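Local coordinates for Iron(III) ABC transporter, periplasmic iron-compound-binding protein (Vibrio cholerae, PDB 5GGY) that probably captures ferric hydroxamate siderophores such as Desferal in the periplasm and hands them to an ABC transporter for iron uptake, at residues R18-L31 against P37-V50. Residues are numbered along the deposited sequence; the frame is centred on the assembly and turned at random.
Sequences RVVVLNWDLLEQVL and PVGAPELSSYVQWV
Val-19 and Val-21 of strand 19-21 bond through their backbones to residues 38-39: Val-38 N donates to Val-19 O at 2.7 Å, and Val-21 N to Gly-39 O at 2.7 Å. Val-20 and Gly-39 form a single bridge, supplemented by a CA-H...O contact from Ala-40 CA to Val-21 O. The connection is parallel, strand-helix-strand, with helix 24-32 as the crossover. On its other side strand 19-21 pairs with strand 80-83, and Val-38 and Ala-40 make backbone bonds to Gln-60.

The third bond uses a side chain. Trp-24 NE1 reaches Pro-41 O at 2.9 Å; the oxygen lies in the indole plane, while the nitrogen sits 43° out of the carbonyl plane.

Aromatic and aliphatic groups pack on the indole. The Tyr-46 ring turns its edge to the five-membered ring of Trp-24 (planes at 88°), and Tyr-46 CA makes a CH-pi contact over the six-membered ring. Val-50 CG2 touches Trp-24 CE3 at 3.5 Å, and Trp-49 CB meets Trp-24 CZ3. Arg-65 adds a cation-pi contact and Trp-256 an edge-to-face one.

Apolar contacts join helix 24-32 to Pro-37, Ala-40 and Tyr-46. CG anti to the backbone N (chi1 178°) sets the Leu-27 methyls between these residues: CD1 meets Pro-37 CG and Ala-40 CB, whereas CD2 reaches Tyr-46 CE1 at 3.6 Å. Leu-31 CD2 abuts Pro-37 CD. At the exposed end, Val-38 CG1 lies over one face of the Arg-18 guanidinium.

The backbone bonds set the strand alignment, while the indole, bonded through its N-H and packed by Tyr-46, ties the start of helix 24-32 to helix 43-49 within the N-terminal lobe.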
# COMPACT_ATOMS: atom_id res chain seq x y z
N ARG A 18 20.67 -5.45 18.80
CA ARG A 18 21.82 -5.65 17.93
C ARG A 18 21.44 -6.61 16.81
O ARG A 18 21.26 -7.81 17.05
CB ARG A 18 23.03 -6.18 18.70
CG ARG A 18 23.52 -5.26 19.81
CD ARG A 18 24.83 -5.76 20.41
NE ARG A 18 25.93 -4.85 20.12
CZ ARG A 18 26.80 -5.01 19.13
NH1 ARG A 18 26.70 -6.06 18.33
NH2 ARG A 18 27.77 -4.13 18.94
N VAL A 19 21.31 -6.08 15.60
CA VAL A 19 20.84 -6.88 14.47
C VAL A 19 21.96 -7.23 13.50
O VAL A 19 22.68 -6.35 13.03
CB VAL A 19 19.73 -6.14 13.70
CG1 VAL A 19 19.27 -6.97 12.50
CG2 VAL A 19 18.56 -5.83 14.61
N VAL A 20 22.10 -8.52 13.23
CA VAL A 20 22.95 -8.98 12.14
C VAL A 20 22.07 -9.40 10.97
O VAL A 20 21.20 -10.26 11.11
CB VAL A 20 23.86 -10.16 12.56
CG1 VAL A 20 24.42 -10.88 11.34
CG2 VAL A 20 24.98 -9.67 13.46
N VAL A 21 22.28 -8.77 9.82
CA VAL A 21 21.51 -9.09 8.63
C VAL A 21 22.36 -9.91 7.65
O VAL A 21 23.58 -9.71 7.57
CB VAL A 21 20.97 -7.81 7.95
CG1 VAL A 21 21.48 -7.67 6.53
CG2 VAL A 21 19.45 -7.80 7.99
N LEU A 22 21.74 -10.84 6.94
CA LEU A 22 22.48 -11.75 6.08
C LEU A 22 22.14 -11.62 4.60
O LEU A 22 22.70 -12.34 3.77
CB LEU A 22 22.25 -13.20 6.52
CG LEU A 22 22.67 -13.52 7.95
CD1 LEU A 22 22.59 -15.01 8.18
CD2 LEU A 22 24.08 -13.01 8.23
N ASN A 23 21.22 -10.73 4.26
CA ASN A 23 20.87 -10.51 2.86
C ASN A 23 20.62 -9.04 2.56
O ASN A 23 20.33 -8.25 3.46
CB ASN A 23 19.64 -11.35 2.49
CG ASN A 23 19.85 -12.16 1.23
OD1 ASN A 23 20.98 -12.55 0.92
ND2 ASN A 23 18.77 -12.43 0.51
N TRP A 24 20.75 -8.68 1.29
CA TRP A 24 20.65 -7.28 0.88
C TRP A 24 19.23 -6.73 0.97
O TRP A 24 19.04 -5.55 1.28
CB TRP A 24 21.17 -7.11 -0.55
CG TRP A 24 22.66 -7.12 -0.62
CD1 TRP A 24 23.53 -7.13 0.44
CD2 TRP A 24 23.47 -7.14 -1.80
NE1 TRP A 24 24.83 -7.14 -0.02
CE2 TRP A 24 24.82 -7.14 -1.39
CE3 TRP A 24 23.19 -7.14 -3.17
CZ2 TRP A 24 25.88 -7.15 -2.29
CZ3 TRP A 24 24.24 -7.15 -4.06
CH2 TRP A 24 25.57 -7.16 -3.62
N ASP A 25 18.23 -7.57 0.70
CA ASP A 25 16.84 -7.14 0.78
C ASP A 25 16.49 -6.81 2.23
O ASP A 25 15.89 -5.77 2.52
CB ASP A 25 15.90 -8.20 0.22
CG ASP A 25 16.01 -9.53 0.94
OD1 ASP A 25 17.05 -9.78 1.58
OD2 ASP A 25 15.05 -10.33 0.87
N LEU A 26 16.90 -7.69 3.14
CA LEU A 26 16.70 -7.48 4.57
C LEU A 26 17.52 -6.31 5.08
O LEU A 26 17.09 -5.59 5.98
CB LEU A 26 17.07 -8.75 5.35
CG LEU A 26 16.16 -9.96 5.13
CD1 LEU A 26 16.65 -11.15 5.94
CD2 LEU A 26 14.72 -9.61 5.48
N LEU A 27 18.71 -6.13 4.51
CA LEU A 27 19.56 -5.00 4.86
C LEU A 27 18.86 -3.70 4.52
O LEU A 27 18.90 -2.74 5.29
CB LEU A 27 20.90 -5.09 4.12
CG LEU A 27 21.87 -3.92 4.35
CD1 LEU A 27 22.10 -3.67 5.84
CD2 LEU A 27 23.20 -4.18 3.65
N GLU A 28 18.21 -3.67 3.36
CA GLU A 28 17.42 -2.52 2.94
C GLU A 28 16.26 -2.27 3.90
O GLU A 28 16.03 -1.13 4.32
CB GLU A 28 16.90 -2.71 1.52
CG GLU A 28 15.79 -1.73 1.14
CD GLU A 28 15.05 -2.15 -0.11
OE1 GLU A 28 13.85 -1.81 -0.24
OE2 GLU A 28 15.66 -2.82 -0.98
N GLN A 29 15.54 -3.33 4.23
CA GLN A 29 14.36 -3.25 5.10
C GLN A 29 14.66 -2.60 6.44
O GLN A 29 13.96 -1.67 6.85
CB GLN A 29 13.77 -4.64 5.32
CG GLN A 29 13.30 -5.37 4.06
CD GLN A 29 12.00 -4.82 3.49
OE1 GLN A 29 11.86 -3.62 3.27
NE2 GLN A 29 11.04 -5.71 3.25
N VAL A 30 15.69 -3.08 7.13
CA VAL A 30 16.01 -2.57 8.47
C VAL A 30 16.53 -1.14 8.41
O VAL A 30 16.26 -0.35 9.32
CB VAL A 30 17.04 -3.46 9.20
CG1 VAL A 30 16.42 -4.78 9.60
CG2 VAL A 30 18.28 -3.68 8.34
N LEU A 31 17.25 -0.80 7.35
CA LEU A 31 17.78 0.56 7.20
C LEU A 31 16.66 1.56 7.00
O LEU A 31 16.67 2.65 7.57
CB LEU A 31 18.77 0.63 6.04
CG LEU A 31 20.15 0.01 6.26
CD1 LEU A 31 21.02 0.20 5.03
CD2 LEU A 31 20.82 0.61 7.49
N PRO A 37 21.98 -2.06 11.49
CA PRO A 37 22.49 -3.39 11.83
C PRO A 37 23.98 -3.34 12.17
O PRO A 37 24.69 -2.48 11.65
CB PRO A 37 22.25 -4.19 10.56
CG PRO A 37 22.33 -3.18 9.47
CD PRO A 37 21.77 -1.91 10.04
N VAL A 38 24.44 -4.25 13.02
CA VAL A 38 25.85 -4.30 13.38
C VAL A 38 26.61 -5.18 12.39
O VAL A 38 27.84 -5.13 12.32
CB VAL A 38 26.06 -4.83 14.81
CG1 VAL A 38 25.27 -4.00 15.81
CG2 VAL A 38 25.67 -6.30 14.91
N GLY A 39 25.88 -5.97 11.62
CA GLY A 39 26.48 -6.87 10.65
C GLY A 39 25.65 -7.04 9.39
O GLY A 39 24.44 -7.25 9.45
N ALA A 40 26.31 -6.94 8.24
CA ALA A 40 25.65 -7.04 6.94
C ALA A 40 26.63 -7.61 5.91
O ALA A 40 27.85 -7.47 6.08
CB ALA A 40 25.12 -5.68 6.49
N PRO A 41 26.12 -8.26 4.86
CA PRO A 41 27.01 -8.93 3.90
C PRO A 41 27.39 -8.08 2.69
O PRO A 41 26.60 -7.25 2.24
CB PRO A 41 26.17 -10.13 3.46
CG PRO A 41 24.77 -9.61 3.48
CD PRO A 41 24.70 -8.59 4.61
N GLU A 42 28.61 -8.30 2.18
CA GLU A 42 29.10 -7.71 0.93
C GLU A 42 28.79 -6.22 0.77
O GLU A 42 28.14 -5.81 -0.20
CB GLU A 42 28.52 -8.48 -0.26
CG GLU A 42 28.87 -9.96 -0.26
CD GLU A 42 28.18 -10.73 -1.38
OE1 GLU A 42 27.29 -11.55 -1.07
OE2 GLU A 42 28.53 -10.52 -2.56
N LEU A 43 29.26 -5.42 1.71
CA LEU A 43 28.93 -4.00 1.74
C LEU A 43 29.51 -3.21 0.57
O LEU A 43 28.87 -2.28 0.07
CB LEU A 43 29.40 -3.38 3.06
CG LEU A 43 28.68 -3.90 4.30
CD1 LEU A 43 29.02 -3.06 5.52
CD2 LEU A 43 27.18 -3.93 4.07
N SER A 44 30.72 -3.56 0.13
CA SER A 44 31.34 -2.83 -0.97
C SER A 44 30.65 -3.16 -2.29
O SER A 44 30.63 -2.35 -3.21
CB SER A 44 32.84 -3.15 -1.06
OG SER A 44 33.05 -4.53 -1.29
N SER A 45 30.09 -4.37 -2.37
CA SER A 45 29.33 -4.79 -3.55
C SER A 45 27.92 -4.23 -3.50
O SER A 45 27.30 -3.99 -4.53
CB SER A 45 29.29 -6.32 -3.63
OG SER A 45 29.94 -6.76 -4.80
N TYR A 46 27.44 -4.01 -2.28
CA TYR A 46 26.15 -3.37 -2.05
C TYR A 46 26.12 -1.98 -2.67
O TYR A 46 25.11 -1.55 -3.23
CB TYR A 46 25.86 -3.30 -0.55
CG TYR A 46 24.55 -2.64 -0.17
CD1 TYR A 46 23.42 -3.39 0.12
CD2 TYR A 46 24.44 -1.25 -0.08
CE1 TYR A 46 22.22 -2.79 0.47
CE2 TYR A 46 23.25 -0.64 0.27
CZ TYR A 46 22.15 -1.42 0.55
OH TYR A 46 20.96 -0.81 0.90
N VAL A 47 27.24 -1.27 -2.55
CA VAL A 47 27.37 0.09 -3.07
C VAL A 47 27.11 0.14 -4.57
O VAL A 47 26.48 1.07 -5.08
CB VAL A 47 28.77 0.67 -2.76
CG1 VAL A 47 28.97 2.01 -3.44
CG2 VAL A 47 28.96 0.79 -1.25
N GLN A 48 27.58 -0.88 -5.29
CA GLN A 48 27.48 -0.90 -6.74
C GLN A 48 26.13 -1.45 -7.23
O GLN A 48 25.60 -0.98 -8.24
CB GLN A 48 28.62 -1.73 -7.34
CG GLN A 48 30.00 -1.29 -6.89
CD GLN A 48 30.32 0.14 -7.29
OE1 GLN A 48 29.94 0.60 -8.36
NE2 GLN A 48 31.02 0.85 -6.41
N TRP A 49 25.59 -2.43 -6.52
CA TRP A 49 24.41 -3.14 -6.98
C TRP A 49 23.10 -2.63 -6.37
O TRP A 49 22.05 -2.71 -7.02
CB TRP A 49 24.56 -4.64 -6.71
CG TRP A 49 25.62 -5.29 -7.55
CD1 TRP A 49 26.93 -5.49 -7.22
CD2 TRP A 49 25.45 -5.84 -8.86
NE1 TRP A 49 27.59 -6.12 -8.25
CE2 TRP A 49 26.70 -6.34 -9.27
CE3 TRP A 49 24.36 -5.95 -9.74
CZ2 TRP A 49 26.89 -6.95 -10.51
CZ3 TRP A 49 24.55 -6.55 -10.96
CH2 TRP A 49 25.81 -7.04 -11.34
N VAL A 50 23.15 -2.11 -5.15
CA VAL A 50 21.94 -1.66 -4.46
C VAL A 50 21.90 -0.14 -4.28
O VAL A 50 20.84 0.48 -4.42
CB VAL A 50 21.81 -2.32 -3.08
CG1 VAL A 50 20.47 -1.95 -2.44
CG2 VAL A 50 21.94 -3.82 -3.20